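PDB 6EZ7: protein PES4, which probably binds RNA, such as poly(A), poly(U) and mRNA 3'-untranslated regions, here represented by its third RNA recognition motif (RRM). Local coordinates for residues I6-T11 against R67-L72; L19-E24 against K59-F64; K29-S34 against A44-K49. One frame throughout, in Å; residues are numbered along the deposited sequence.

Contact 1 of 3, residues I6-T11 against R67-L72; sequences IKNLPT and RGKKLL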
loop_
_atom_site.group_PDB
_atom_site.type_symbol
_atom_site.label_atom_id
_atom_site.label_comp_id
_atom_site.label_asym_id
_atom_site.label_seq_id
_atom_site.Cartn_x
_atom_site.Cartn_y
_atom_site.Cartn_z
ATOM N N ILE A 6 -1.450 -2.096 1.747
ATOM C CA ILE A 6 -0.121 -2.676 1.854
ATOM C C ILE A 6 0.002 -3.301 3.226
ATOM O O ILE A 6 -0.121 -2.610 4.238
ATOM C CB ILE A 6 0.979 -1.630 1.655
ATOM C CG1 ILE A 6 0.739 -0.858 0.357
ATOM C CG2 ILE A 6 2.347 -2.290 1.662
ATOM C CD1 ILE A 6 1.380 0.498 0.350
ATOM N N LYS A 7 0.222 -4.608 3.266
ATOM C CA LYS A 7 0.280 -5.312 4.537
ATOM C C LYS A 7 1.586 -6.074 4.673
ATOM O O LYS A 7 2.374 -6.138 3.731
ATOM C CB LYS A 7 -0.913 -6.260 4.674
ATOM C CG LYS A 7 -2.253 -5.589 4.404
ATOM C CD LYS A 7 -3.419 -6.488 4.767
ATOM C CE LYS A 7 -3.729 -6.419 6.250
ATOM N NZ LYS A 7 -5.055 -7.026 6.552
ATOM N N ASN A 8 1.801 -6.647 5.856
ATOM C CA ASN A 8 3.051 -7.318 6.202
ATOM C C ASN A 8 4.228 -6.352 6.134
ATOM O O ASN A 8 5.319 -6.704 5.685
ATOM C CB ASN A 8 3.303 -8.523 5.294
ATOM C CG ASN A 8 4.315 -9.484 5.877
ATOM O OD1 ASN A 8 4.471 -9.569 7.094
ATOM N ND2 ASN A 8 5.023 -10.203 5.010
ATOM N N LEU A 9 3.996 -5.125 6.587
ATOM C CA LEU A 9 5.053 -4.129 6.650
ATOM C C LEU A 9 5.865 -4.298 7.924
ATOM O O LEU A 9 5.314 -4.637 8.974
ATOM C CB LEU A 9 4.471 -2.717 6.584
ATOM C CG LEU A 9 3.891 -2.253 5.248
ATOM C CD1 LEU A 9 3.039 -1.013 5.458
ATOM C CD2 LEU A 9 5.002 -1.972 4.247
ATOM N N PRO A 10 7.181 -4.068 7.833
ATOM C CA PRO A 10 8.064 -4.058 9.003
ATOM C C PRO A 10 7.633 -2.972 9.976
ATOM O O PRO A 10 7.157 -1.930 9.530
ATOM C CB PRO A 10 9.441 -3.749 8.410
ATOM C CG PRO A 10 9.328 -4.054 6.962
ATOM C CD PRO A 10 7.909 -3.777 6.588
ATOM N N THR A 11 7.797 -3.202 11.274
ATOM C CA THR A 11 7.318 -2.254 12.276
ATOM C C THR A 11 8.046 -0.911 12.218
ATOM O O THR A 11 7.510 0.102 12.653
ATOM C CB THR A 11 7.445 -2.831 13.696
ATOM O OG1 THR A 11 8.804 -3.215 13.937
ATOM C CG2 THR A 11 6.542 -4.045 13.857
ATOM N N ARG A 67 12.779 -4.908 3.933
ATOM C CA ARG A 67 13.440 -5.344 5.160
ATOM C C ARG A 67 13.087 -6.786 5.507
ATOM O O ARG A 67 12.672 -7.085 6.626
ATOM C CB ARG A 67 13.085 -4.414 6.319
ATOM C CG ARG A 67 13.348 -2.960 5.998
ATOM C CD ARG A 67 13.960 -2.243 7.172
ATOM N NE ARG A 67 13.853 -0.796 7.025
ATOM C CZ ARG A 67 14.889 0.034 7.043
ATOM N NH1 ARG A 67 16.116 -0.443 7.206
ATOM N NH2 ARG A 67 14.699 1.338 6.903
ATOM N N GLY A 68 13.230 -7.670 4.525
ATOM C CA GLY A 68 13.042 -9.092 4.740
ATOM C C GLY A 68 11.595 -9.542 4.776
ATOM O O GLY A 68 11.323 -10.740 4.807
ATOM N N LYS A 69 10.669 -8.588 4.786
ATOM C CA LYS A 69 9.243 -8.897 4.801
ATOM C C LYS A 69 8.675 -8.884 3.391
ATOM O O LYS A 69 8.865 -7.917 2.651
ATOM C CB LYS A 69 8.473 -7.894 5.669
ATOM C CG LYS A 69 8.872 -7.869 7.136
ATOM C CD LYS A 69 8.612 -9.202 7.810
ATOM C CE LYS A 69 8.608 -9.055 9.323
ATOM N NZ LYS A 69 9.936 -9.376 9.920
ATOM N N LYS A 70 7.975 -9.951 3.024
ATOM C CA LYS A 70 7.319 -10.021 1.728
ATOM C C LYS A 70 6.011 -9.241 1.788
ATOM O O LYS A 70 5.061 -9.651 2.455
ATOM C CB LYS A 70 7.072 -11.475 1.318
ATOM C CG LYS A 70 6.700 -11.641 -0.140
ATOM C CD LYS A 70 6.722 -13.100 -0.564
ATOM C CE LYS A 70 5.701 -13.912 0.210
ATOM N NZ LYS A 70 5.571 -15.291 -0.334
ATOM N N LEU A 71 5.970 -8.106 1.101
ATOM C CA LEU A 71 4.816 -7.223 1.178
ATOM C C LEU A 71 3.592 -7.809 0.497
ATOM O O LEU A 71 3.693 -8.463 -0.541
ATOM C CB LEU A 71 5.140 -5.862 0.560
ATOM C CG LEU A 71 6.219 -5.050 1.270
ATOM C CD1 LEU A 71 6.232 -3.621 0.753
ATOM C CD2 LEU A 71 6.002 -5.083 2.775
ATOM N N LEU A 72 2.432 -7.568 1.099
ATOM C CA LEU A 72 1.164 -7.904 0.477
ATOM C C LEU A 72 0.523 -6.620 -0.024
ATOM O O LEU A 72 0.190 -5.735 0.763
ATOM C CB LEU A 72 0.244 -8.626 1.464
ATOM C CG LEU A 72 -1.189 -8.895 1.001
ATOM C CD1 LEU A 72 -1.217 -9.853 -0.188
ATOM C CD2 LEU A 72 -2.022 -9.433 2.154
HETATM O O HOH W 1 7.533 -12.493 4.919
#

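Contact 2 of 3, residues L19-E24 against K59-F64; sequences LNFFSE and KRYNNF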
loop_
_atom_site.group_PDB
_atom_site.type_symbol
_atom_site.label_atom_id
_atom_site.label_comp_id
_atom_site.label_asym_id
_atom_site.label_seq_id
_atom_site.Cartn_x
_atom_site.Cartn_y
_atom_site.Cartn_z
ATOM N N LEU A 19 6.053 6.439 0.799
ATOM C CA LEU A 19 6.143 7.460 -0.233
ATOM C C LEU A 19 7.220 7.125 -1.250
ATOM O O LEU A 19 6.988 7.178 -2.453
ATOM C CB LEU A 19 6.431 8.821 0.395
ATOM C CG LEU A 19 5.222 9.621 0.870
ATOM C CD1 LEU A 19 5.670 10.809 1.710
ATOM C CD2 LEU A 19 4.393 10.084 -0.324
ATOM N N ASN A 20 8.399 6.765 -0.768
ATOM C CA ASN A 20 9.517 6.546 -1.667
ATOM C C ASN A 20 9.328 5.332 -2.563
ATOM O O ASN A 20 9.633 5.382 -3.753
ATOM C CB ASN A 20 10.811 6.438 -0.869
ATOM C CG ASN A 20 11.334 7.794 -0.465
ATOM O OD1 ASN A 20 11.657 8.044 0.699
ATOM N ND2 ASN A 20 11.392 8.696 -1.432
ATOM N N PHE A 21 8.804 4.248 -2.008
ATOM C CA PHE A 21 8.552 3.065 -2.822
ATOM C C PHE A 21 7.386 3.262 -3.779
ATOM O O PHE A 21 7.506 3.008 -4.975
ATOM C CB PHE A 21 8.289 1.850 -1.938
ATOM C CG PHE A 21 9.535 1.230 -1.388
ATOM C CD1 PHE A 21 10.449 0.621 -2.232
ATOM C CD2 PHE A 21 9.793 1.247 -0.029
ATOM C CE1 PHE A 21 11.600 0.046 -1.729
ATOM C CE2 PHE A 21 10.944 0.674 0.479
ATOM C CZ PHE A 21 11.848 0.072 -0.373
ATOM N N PHE A 22 6.259 3.727 -3.259
ATOM C CA PHE A 22 5.024 3.656 -4.030
ATOM C C PHE A 22 4.750 4.869 -4.912
ATOM O O PHE A 22 3.806 4.856 -5.699
ATOM C CB PHE A 22 3.857 3.388 -3.079
ATOM C CG PHE A 22 3.841 1.977 -2.578
ATOM C CD1 PHE A 22 4.613 1.608 -1.489
ATOM C CD2 PHE A 22 3.123 1.002 -3.247
ATOM C CE1 PHE A 22 4.636 0.298 -1.048
ATOM C CE2 PHE A 22 3.136 -0.313 -2.808
ATOM C CZ PHE A 22 3.894 -0.665 -1.709
ATOM N N SER A 23 5.585 5.899 -4.812
ATOM C CA SER A 23 5.496 7.023 -5.743
ATOM C C SER A 23 6.201 6.701 -7.054
ATOM O O SER A 23 6.123 7.468 -8.017
ATOM C CB SER A 23 6.095 8.290 -5.135
ATOM O OG SER A 23 5.408 8.661 -3.955
ATOM N N GLU A 24 6.889 5.566 -7.092
ATOM C CA GLU A 24 7.611 5.156 -8.291
ATOM C C GLU A 24 6.673 4.775 -9.434
ATOM O O GLU A 24 7.080 4.765 -10.593
ATOM C CB GLU A 24 8.546 3.986 -7.977
ATOM C CG GLU A 24 9.671 4.338 -7.015
ATOM C CD GLU A 24 10.544 5.474 -7.525
ATOM O OE1 GLU A 24 10.838 5.505 -8.740
ATOM O OE2 GLU A 24 10.934 6.339 -6.711
ATOM N N LYS A 59 0.823 -4.668 -9.278
ATOM C CA LYS A 59 1.617 -5.510 -10.167
ATOM C C LYS A 59 3.103 -5.436 -9.845
ATOM O O LYS A 59 3.822 -6.432 -9.955
ATOM C CB LYS A 59 1.384 -5.121 -11.629
ATOM C CG LYS A 59 0.072 -5.629 -12.200
ATOM C CD LYS A 59 0.118 -5.693 -13.720
ATOM C CE LYS A 59 -0.255 -4.362 -14.353
ATOM N NZ LYS A 59 -1.724 -4.250 -14.581
ATOM N N ARG A 60 3.564 -4.261 -9.438
ATOM C CA ARG A 60 4.990 -4.068 -9.227
ATOM C C ARG A 60 5.448 -4.393 -7.810
ATOM O O ARG A 60 6.582 -4.838 -7.619
ATOM C CB ARG A 60 5.382 -2.635 -9.595
ATOM C CG ARG A 60 5.142 -2.323 -11.070
ATOM C CD ARG A 60 5.553 -0.911 -11.435
ATOM N NE ARG A 60 6.900 -0.593 -10.974
ATOM C CZ ARG A 60 7.487 0.586 -11.151
ATOM N NH1 ARG A 60 6.844 1.561 -11.779
ATOM N NH2 ARG A 60 8.716 0.789 -10.696
ATOM N N TYR A 61 4.580 -4.206 -6.818
ATOM C CA TYR A 61 5.030 -4.323 -5.432
ATOM C C TYR A 61 4.446 -5.482 -4.629
ATOM O O TYR A 61 4.913 -5.750 -3.523
ATOM C CB TYR A 61 4.756 -3.017 -4.688
ATOM C CG TYR A 61 5.799 -1.971 -4.976
ATOM C CD1 TYR A 61 7.119 -2.163 -4.588
ATOM C CD2 TYR A 61 5.474 -0.797 -5.642
ATOM C CE1 TYR A 61 8.087 -1.218 -4.852
ATOM C CE2 TYR A 61 6.439 0.158 -5.912
ATOM C CZ TYR A 61 7.742 -0.059 -5.513
ATOM O OH TYR A 61 8.709 0.887 -5.773
ATOM N N ASN A 62 3.440 -6.173 -5.148
ATOM C CA ASN A 62 3.004 -7.368 -4.441
ATOM C C ASN A 62 4.166 -8.354 -4.430
ATOM O O ASN A 62 4.843 -8.531 -5.445
ATOM C CB ASN A 62 1.759 -7.993 -5.072
ATOM C CG ASN A 62 1.094 -9.000 -4.154
ATOM O OD1 ASN A 62 1.170 -8.875 -2.932
ATOM N ND2 ASN A 62 0.450 -10.006 -4.734
ATOM N N ASN A 63 4.412 -8.950 -3.264
ATOM C CA ASN A 63 5.509 -9.901 -3.046
ATOM C C ASN A 63 6.895 -9.269 -3.121
ATOM O O ASN A 63 7.905 -9.968 -3.201
ATOM C CB ASN A 63 5.408 -11.072 -4.025
ATOM C CG ASN A 63 4.178 -11.910 -3.781
ATOM O OD1 ASN A 63 3.874 -12.255 -2.639
ATOM N ND2 ASN A 63 3.450 -12.225 -4.845
ATOM N N PHE A 64 6.937 -7.944 -3.062
ATOM C CA PHE A 64 8.196 -7.219 -2.947
ATOM C C PHE A 64 8.729 -7.321 -1.519
ATOM O O PHE A 64 7.984 -7.142 -0.555
ATOM C CB PHE A 64 7.997 -5.756 -3.353
ATOM C CG PHE A 64 9.201 -4.886 -3.134
ATOM C CD1 PHE A 64 10.231 -4.865 -4.059
ATOM C CD2 PHE A 64 9.282 -4.061 -2.023
ATOM C CE1 PHE A 64 11.333 -4.057 -3.869
ATOM C CE2 PHE A 64 10.381 -3.250 -1.828
ATOM C CZ PHE A 64 11.408 -3.248 -2.751
#

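Contact 3 of 3, residues K29-S34 against A44-K49; sequences KSIYLS and AFVTYK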
loop_
_atom_site.group_PDB
_atom_site.type_symbol
_atom_site.label_atom_id
_atom_site.label_comp_id
_atom_site.label_asym_id
_atom_site.label_seq_id
_atom_site.Cartn_x
_atom_site.Cartn_y
_atom_site.Cartn_z
ATOM N N LYS A 29 -1.920 10.433 -3.914
ATOM C CA LYS A 29 -2.868 11.423 -3.421
ATOM C C LYS A 29 -2.856 11.489 -1.896
ATOM O O LYS A 29 -2.774 12.572 -1.314
ATOM C CB LYS A 29 -4.279 11.106 -3.925
ATOM C CG LYS A 29 -5.262 12.254 -3.787
ATOM C CD LYS A 29 -6.610 11.906 -4.398
ATOM C CE LYS A 29 -7.648 11.620 -3.322
ATOM N NZ LYS A 29 -9.035 11.864 -3.811
ATOM N N SER A 30 -2.932 10.329 -1.253
ATOM C CA SER A 30 -2.947 10.273 0.203
ATOM C C SER A 30 -2.419 8.940 0.719
ATOM O O SER A 30 -2.481 7.924 0.027
ATOM C CB SER A 30 -4.361 10.517 0.736
ATOM O OG SER A 30 -5.266 9.535 0.261
ATOM N N ILE A 31 -1.894 8.967 1.939
ATOM C CA ILE A 31 -1.365 7.784 2.605
ATOM C C ILE A 31 -1.844 7.702 4.040
ATOM O O ILE A 31 -1.817 8.693 4.770
ATOM C CB ILE A 31 0.181 7.770 2.637
ATOM C CG1 ILE A 31 0.768 7.842 1.236
ATOM C CG2 ILE A 31 0.700 6.525 3.350
ATOM C CD1 ILE A 31 2.263 7.663 1.223
ATOM N N TYR A 32 -2.282 6.520 4.449
ATOM C CA TYR A 32 -2.423 6.240 5.865
ATOM C C TYR A 32 -1.456 5.127 6.235
ATOM O O TYR A 32 -1.419 4.095 5.579
ATOM C CB TYR A 32 -3.854 5.841 6.231
ATOM C CG TYR A 32 -3.957 5.393 7.670
ATOM C CD1 TYR A 32 -3.919 6.318 8.705
ATOM C CD2 TYR A 32 -4.059 4.048 7.998
ATOM C CE1 TYR A 32 -3.993 5.922 10.020
ATOM C CE2 TYR A 32 -4.134 3.642 9.319
ATOM C CZ TYR A 32 -4.100 4.585 10.325
ATOM O OH TYR A 32 -4.174 4.200 11.646
ATOM N N LEU A 33 -0.664 5.341 7.279
ATOM C CA LEU A 33 0.181 4.276 7.800
ATOM C C LEU A 33 -0.206 4.009 9.249
ATOM O O LEU A 33 -0.132 4.902 10.098
ATOM C CB LEU A 33 1.657 4.647 7.684
ATOM C CG LEU A 33 2.651 3.613 8.214
ATOM C CD1 LEU A 33 2.567 2.304 7.440
ATOM C CD2 LEU A 33 4.058 4.184 8.183
ATOM N N SER A 34 -0.626 2.778 9.515
ATOM C CA SER A 34 -1.140 2.402 10.828
ATOM C C SER A 34 -0.143 2.659 11.953
ATOM O O SER A 34 1.053 2.417 11.813
ATOM C CB SER A 34 -1.540 0.926 10.829
ATOM O OG SER A 34 -0.400 0.095 10.709
ATOM N N ALA A 44 -0.853 -0.270 5.492
ATOM C CA ALA A 44 -0.929 1.047 4.888
ATOM C C ALA A 44 -2.066 1.103 3.886
ATOM O O ALA A 44 -2.411 0.107 3.254
ATOM C CB ALA A 44 0.390 1.408 4.219
ATOM N N PHE A 45 -2.641 2.288 3.752
ATOM C CA PHE A 45 -3.719 2.533 2.812
ATOM C C PHE A 45 -3.283 3.681 1.920
ATOM O O PHE A 45 -3.123 4.810 2.386
ATOM C CB PHE A 45 -5.015 2.849 3.562
ATOM C CG PHE A 45 -6.190 3.138 2.673
ATOM C CD1 PHE A 45 -6.728 2.154 1.864
ATOM C CD2 PHE A 45 -6.779 4.392 2.675
ATOM C CE1 PHE A 45 -7.821 2.422 1.057
ATOM C CE2 PHE A 45 -7.869 4.665 1.870
ATOM C CZ PHE A 45 -8.389 3.678 1.060
ATOM N N VAL A 46 -3.058 3.381 0.647
ATOM C CA VAL A 46 -2.513 4.360 -0.285
ATOM C C VAL A 46 -3.493 4.666 -1.399
ATOM O O VAL A 46 -4.016 3.759 -2.050
ATOM C CB VAL A 46 -1.190 3.876 -0.898
ATOM C CG1 VAL A 46 -0.684 4.870 -1.939
ATOM C CG2 VAL A 46 -0.160 3.678 0.191
ATOM N N THR A 47 -3.734 5.953 -1.615
ATOM C CA THR A 47 -4.613 6.391 -2.685
ATOM C C THR A 47 -3.825 7.152 -3.746
ATOM O O THR A 47 -3.130 8.121 -3.447
ATOM C CB THR A 47 -5.747 7.272 -2.151
ATOM O OG1 THR A 47 -6.532 6.516 -1.220
ATOM C CG2 THR A 47 -6.642 7.727 -3.291
ATOM N N TYR A 48 -3.938 6.699 -4.987
ATOM C CA TYR A 48 -3.252 7.334 -6.102
ATOM C C TYR A 48 -4.117 8.400 -6.760
ATOM O O TYR A 48 -5.343 8.303 -6.758
ATOM C CB TYR A 48 -2.837 6.283 -7.133
ATOM C CG TYR A 48 -1.646 5.473 -6.679
ATOM C CD1 TYR A 48 -0.355 5.934 -6.895
ATOM C CD2 TYR A 48 -1.810 4.263 -6.020
ATOM C CE1 TYR A 48 0.741 5.209 -6.473
ATOM C CE2 TYR A 48 -0.717 3.525 -5.596
ATOM C CZ TYR A 48 0.555 4.003 -5.829
ATOM O OH TYR A 48 1.647 3.278 -5.411
ATOM N N LYS A 49 -3.474 9.420 -7.318
ATOM C CA LYS A 49 -4.193 10.437 -8.073
ATOM C C LYS A 49 -4.782 9.816 -9.333
ATOM O O LYS A 49 -5.947 10.039 -9.662
ATOM C CB LYS A 49 -3.276 11.609 -8.426
ATOM C CG LYS A 49 -2.731 12.348 -7.210
ATOM C CD LYS A 49 -2.105 13.681 -7.591
ATOM C CE LYS A 49 -1.669 14.458 -6.358
ATOM N NZ LYS A 49 -0.871 15.664 -6.711
HETATM O O HOH W 2 -4.867 6.796 1.639
#

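Contact 1 of 3, residues I6-T11 against R67-L72
The amide nitrogen ND2 of Asn8 is gripped twice: it donates to Lys70 O at 2.6 Å, with 161° at the hydrogen, and more weakly to a water that also accepts from Lys70 N. CG lies anti to the backbone N (chi1 -162°), which sends the amide across to the 67-72 segment. Lys70 O sits close to the amide plane, but ND2 stands above the carbonyl plane. Asparagine suits this corner also because its phi is positive, at 61°, a conformation it tolerates well. Just before it, Lys7 and Leu72 form an antiparallel hydrogen-bonded pair, with Lys7 N to Leu72 O at 2.7 Å and Leu72 N to Lys7 O at 3.0 Å. Residues 6-9 end the RNP2 motif on the central strand of the RRM sheet; 69-75 is one of two strands flanking it. The Lys7 and Leu72 side chains run alongside each other. Leu9, which touches Ile18 of helix 15-22, and Leu71 cross obliquely, CD2 to CD2 at 3.6 Å, their branched ends suiting the core. Pro10 CG touches both Arg67 CB and Lys69 CG, 3.8 Å from each. Asn8 O, buried without a polar partner, faces Leu71 CD2 at 3.4 Å.

Contact 2 of 3, residues L19-E24 against K59-F64
Two side chains, Phe22 and Tyr61, make the apolar centre, lying antiparallel past one another; their rings meet obliquely, centroids 4.6 Å apart and planes inclined at 41°. Phe22 CE2 touches Tyr61 CB at 3.7 Å, and Tyr61 CD2 lies over a face of the Phe22 ring. Beside them a second aromatic pair turns its rings further: the edge of Phe64 points at the face of Phe21 in an offset edge-to-face arrangement, planes at 62°, with Phe21 CE1 3.5 Å from Phe64 CZ. Tyr61 joins the two pairs, since its CD1 stands 3.7 Å above the plane of Phe64. This is where the two helices of the RRM, 15-22 and 51-61, come together on one side of the sheet, and flat rings fill the gap between backbones still 8.1 Å apart at the CA atoms of Phe22 and Tyr61. After the second helix a type II turn from Tyr61 to Phe64, with Asn63 at positive phi, brings Phe64 back beside Tyr61. Further out, Tyr61 OH reaches Phe21 O at 2.6 Å in a weak hydrogen bond and lies at the edge of the Phe21 ring. An alanine here would take away the Tyr61 ring that packs on Phe22 and Phe64 and the hydroxyl that reaches Phe21 O, and would probably loosen the joint between the helix ends. At the rim Arg60 NH1 gives a weak bond to Glu24 O at 3.4 Å; the carboxylate of Glu24 is not in contact with the guanidinium, although the opposite charges may attract weakly.

Contact 3 of 3, residues K29-S34 against A44-K49
Strands 29-33 and 44-48 form a beta hairpin of the RRM sheet, running antiparallel with their axes at 178°; the second strand carries the RNP1 motif. Tyr32 and Phe45 are a hydrogen-bonded pair, N to O at 2.8 Å in both directions. Thr47 N meets Ser30 O almost straight (179° at the hydrogen), while Thr47 O accepts from Lys29 N at 2.7 Å and from Ser30 N at 3.1 Å. Two residues opposite one make a classic beta bulge, and Lys29 accordingly has helix-like backbone angles.

Apolar contacts line the face turned to the helices: Ile31 CG2 packs on Val46 CG2 at 4.3 Å, and Leu33 CD1 on Ala44 CB at 4.0 Å. Ile31, Val46 and Ala44, branched or small, are buried; Leu33 sits at the margin. Ile31 and Val46 also touch Ile18 of helix 15-22.

The other face carries Tyr32 and Phe45, and the Phe45 ring meets Phe5 of strand 3-9, an aromatic surface such as commonly stacks RNA bases in RRMs. Beside them lie the polar Ser30 and Thr47, whose OG1 bonds to Ser3 OG. Ser30 OG lies 3.3 Å from Thr47 CB, and a water bonded to Ser30 OG donates to Phe45 O at 2.7 Å.

Along the chain the contacts are nested: contact 3 lies inside the loop closed by contact 2, which itself lies inside that closed by contact 1. The centre of contact 2 is about 11 Å from that of contact 1 and about 12 Å from that of contact 3. Contacts 1 and 3, with centres about 15 Å apart, lie on opposite sides of the chain's centre. They share one antiparallel sheet, in which strand 3-9 neighbours both 42-48 and 69-75. Contact 2 joins the helices that cover one side of that sheet; Phe22 CZ packs on Ile6 CD1, and Tyr48 OH bonds to Phe22 O. The opposite side of the sheet is therefore left uncovered by these helices, consistent with RNA recognition there.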